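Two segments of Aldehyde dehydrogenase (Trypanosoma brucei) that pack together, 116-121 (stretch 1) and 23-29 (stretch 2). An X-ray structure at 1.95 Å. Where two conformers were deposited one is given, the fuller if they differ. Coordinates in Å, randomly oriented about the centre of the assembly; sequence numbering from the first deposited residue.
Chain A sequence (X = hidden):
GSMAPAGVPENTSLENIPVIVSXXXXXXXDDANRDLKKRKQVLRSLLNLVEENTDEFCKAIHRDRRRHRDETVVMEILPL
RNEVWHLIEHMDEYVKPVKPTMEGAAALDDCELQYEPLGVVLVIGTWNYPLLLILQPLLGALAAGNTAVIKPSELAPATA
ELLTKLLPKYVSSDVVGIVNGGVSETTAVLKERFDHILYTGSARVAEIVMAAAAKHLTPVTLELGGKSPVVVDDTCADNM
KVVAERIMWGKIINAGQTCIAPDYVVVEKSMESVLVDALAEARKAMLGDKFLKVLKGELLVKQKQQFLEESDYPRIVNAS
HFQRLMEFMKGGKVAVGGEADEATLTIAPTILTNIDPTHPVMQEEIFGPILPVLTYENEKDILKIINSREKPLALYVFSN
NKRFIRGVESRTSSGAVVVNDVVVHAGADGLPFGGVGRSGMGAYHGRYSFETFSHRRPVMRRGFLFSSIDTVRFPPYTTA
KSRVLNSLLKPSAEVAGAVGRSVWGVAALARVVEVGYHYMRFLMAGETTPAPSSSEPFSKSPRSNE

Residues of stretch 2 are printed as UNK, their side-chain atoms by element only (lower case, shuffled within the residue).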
# COMPACT_ATOMS: atom_id res chain seq x y z
N GLU A 116 3.32 5.38 -13.79
CA GLU A 116 3.77 6.77 -13.76
C GLU A 116 4.48 7.10 -12.45
O GLU A 116 4.19 6.47 -11.41
CB GLU A 116 2.60 7.74 -13.99
CG GLU A 116 1.49 7.68 -12.95
CD GLU A 116 0.44 8.77 -13.09
OE1 GLU A 116 0.53 9.60 -14.02
OE2 GLU A 116 -0.48 8.81 -12.26
N PRO A 117 5.40 8.08 -12.47
CA PRO A 117 6.03 8.52 -11.21
C PRO A 117 5.03 9.13 -10.23
O PRO A 117 3.97 9.60 -10.64
CB PRO A 117 7.04 9.58 -11.66
CG PRO A 117 7.27 9.32 -13.11
CD PRO A 117 6.00 8.75 -13.64
N LEU A 118 5.38 9.13 -8.95
CA LEU A 118 4.55 9.70 -7.89
C LEU A 118 4.84 11.18 -7.64
O LEU A 118 3.93 11.98 -7.50
CB LEU A 118 4.74 8.91 -6.59
CG LEU A 118 4.23 7.48 -6.61
CD1 LEU A 118 4.72 6.72 -5.38
CD2 LEU A 118 2.71 7.43 -6.71
N GLY A 119 6.13 11.53 -7.58
CA GLY A 119 6.55 12.90 -7.28
C GLY A 119 7.83 12.92 -6.48
O GLY A 119 8.87 12.50 -6.99
N VAL A 120 7.77 13.41 -5.25
CA VAL A 120 8.92 13.44 -4.35
C VAL A 120 8.77 12.35 -3.28
O VAL A 120 7.73 12.28 -2.61
CB VAL A 120 9.12 14.82 -3.67
CG1 VAL A 120 10.49 14.89 -2.99
CG2 VAL A 120 9.00 15.94 -4.70
N VAL A 121 9.80 11.53 -3.14
CA VAL A 121 9.83 10.44 -2.17
C VAL A 121 10.76 10.81 -1.02
O VAL A 121 11.88 11.27 -1.25
CB VAL A 121 10.32 9.12 -2.82
CG1 VAL A 121 10.43 8.00 -1.79
CG2 VAL A 121 9.40 8.73 -3.97
N UNK A 23 12.74 22.59 -3.73
CA UNK A 23 13.63 22.44 -4.88
C UNK A 23 13.45 21.07 -5.56
O UNK A 23 13.42 20.99 -6.78
n UNK A 23 18.59 25.79 -2.84
c UNK A 23 15.10 22.64 -4.49
c UNK A 23 17.33 25.67 -3.63
c UNK A 23 15.51 24.10 -4.35
c UNK A 23 16.97 24.22 -3.92
N UNK A 24 13.33 20.02 -4.75
CA UNK A 24 13.05 18.67 -5.27
C UNK A 24 11.67 18.57 -5.94
O UNK A 24 11.53 17.91 -6.97
c UNK A 24 13.19 17.63 -4.15
s UNK A 24 14.88 17.46 -3.51
N UNK A 25 10.68 19.22 -5.34
CA UNK A 25 9.32 19.32 -5.89
C UNK A 25 9.32 20.00 -7.26
O UNK A 25 8.77 19.48 -8.23
n UNK A 25 4.97 16.56 -5.44
c UNK A 25 6.16 19.13 -5.58
n UNK A 25 5.42 16.44 -3.19
n UNK A 25 6.04 18.32 -4.37
c UNK A 25 5.48 17.11 -4.34
c UNK A 25 8.41 20.07 -4.90
c UNK A 25 6.99 20.37 -5.36
N UNK A 26 9.95 21.18 -7.32
CA UNK A 26 10.07 21.94 -8.57
C UNK A 26 10.83 21.15 -9.64
O UNK A 26 10.44 21.16 -10.81
c UNK A 26 9.79 24.75 -10.12
c UNK A 26 10.77 23.28 -8.30
o UNK A 26 9.91 25.41 -11.18
o UNK A 26 8.70 24.60 -9.52
c UNK A 26 11.04 24.11 -9.54
N UNK A 27 11.89 20.45 -9.23
CA UNK A 27 12.67 19.59 -10.14
C UNK A 27 11.81 18.47 -10.74
O UNK A 27 11.84 18.25 -11.95
c UNK A 27 13.88 19.00 -9.41
N UNK A 28 11.03 17.80 -9.89
CA UNK A 28 10.08 16.79 -10.37
C UNK A 28 9.10 17.40 -11.38
O UNK A 28 8.93 16.86 -12.46
c UNK A 28 8.59 13.94 -10.20
c UNK A 28 5.93 14.72 -10.35
c UNK A 28 7.64 13.07 -10.71
c UNK A 28 6.31 13.46 -10.79
c UNK A 28 6.89 15.59 -9.84
c UNK A 28 8.23 15.20 -9.75
c UNK A 28 9.28 16.15 -9.24
N UNK A 29 8.48 18.52 -11.00
CA UNK A 29 7.54 19.23 -11.88
C UNK A 29 8.17 19.69 -13.20
O UNK A 29 7.49 19.74 -14.22
o UNK A 29 5.53 18.91 -9.94
n UNK A 29 5.72 20.98 -9.13
c UNK A 29 5.99 20.04 -10.02
c UNK A 29 6.92 20.44 -11.16

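Position 23 carries five side-chain atoms, four carbons in an unbranched row ending in a nitrogen, and the chain is out of reach of stretch 1. This composition identifies a lysine, so Lys23 is identified by composition alone.

Position 24 has one carbon followed by one sulfur, with nothing beyond it. Its CB lies 4.0 Å from Val120 CG1, and its backbone O is 3.9 Å from Val120 CG2. A lone sulfur directly on CB means Cys24, with chi1 at -65° (m).

Position 25 shows three carbons, a nitrogen, and then a carbon bearing two more nitrogens. That last carbon of position 25 lies 3.7 Å from Val120 CG2, which sits over one face of the flat group, and the CA of position 25 is 3.6 Å from Val120 CG2. The group is a guanidinium, hence Arg25. Its CA-to-CB bond points sideways, yet the chain folds back through chi2 and chi3 near +60°, bringing its end nearer. The flat group can therefore cover a methyl while NH1 and NH2 hydrogen-bond elsewhere in the structure.

Position 26 has three carbons, the third carrying two oxygens. Its CA-to-CB bond points away from stretch 1, and the side chain makes no contact. This carboxylate on a two-carbon arm is Glu26.

Position 27 has a single side-chain carbon, out of reach of stretch 1: Ala27.

Position 28 has one carbon leading to a ring of six carbons, with no oxygen attached. Gly119 CA stands 3.4 Å from the centroid of the position 28 ring, only 5° off the ring normal, a CH-pi contact over the face. A ring carbon of position 28 lies 3.7 Å from Pro117 CB, which is at the ring edge near its plane. The lack of oxygen excludes tyrosine and leaves Phe28, the ring carbon near Pro117 being CE1.

Position 29 has two carbons, the second carrying one oxygen and one nitrogen. Its side chain makes no contact with stretch 1. The amide gives Asn29.

The helix thus presents 24, 25 and 28 to stretch 1. Its backbone is internally bonded, Phe28 N to Cys24 O at 3.0 Å for example, and no hydrogen bond crosses the interface; the 300 Å² buried there rests on packing. Val120, whose CA-to-CB bond points toward the helix, meets Cys24 and Arg25, while Phe28 covers the backbone of Gly119. The absent side chain matters: an ideal CB on Gly119 would lie 3.1 Å from Arg25 NH1, a tight approach, and its phi/psi of 146/-116 would also jam that CB against the carbonyl O of Leu118, which by itself calls for glycine.

Stretch 2 23-29: KCREAFN
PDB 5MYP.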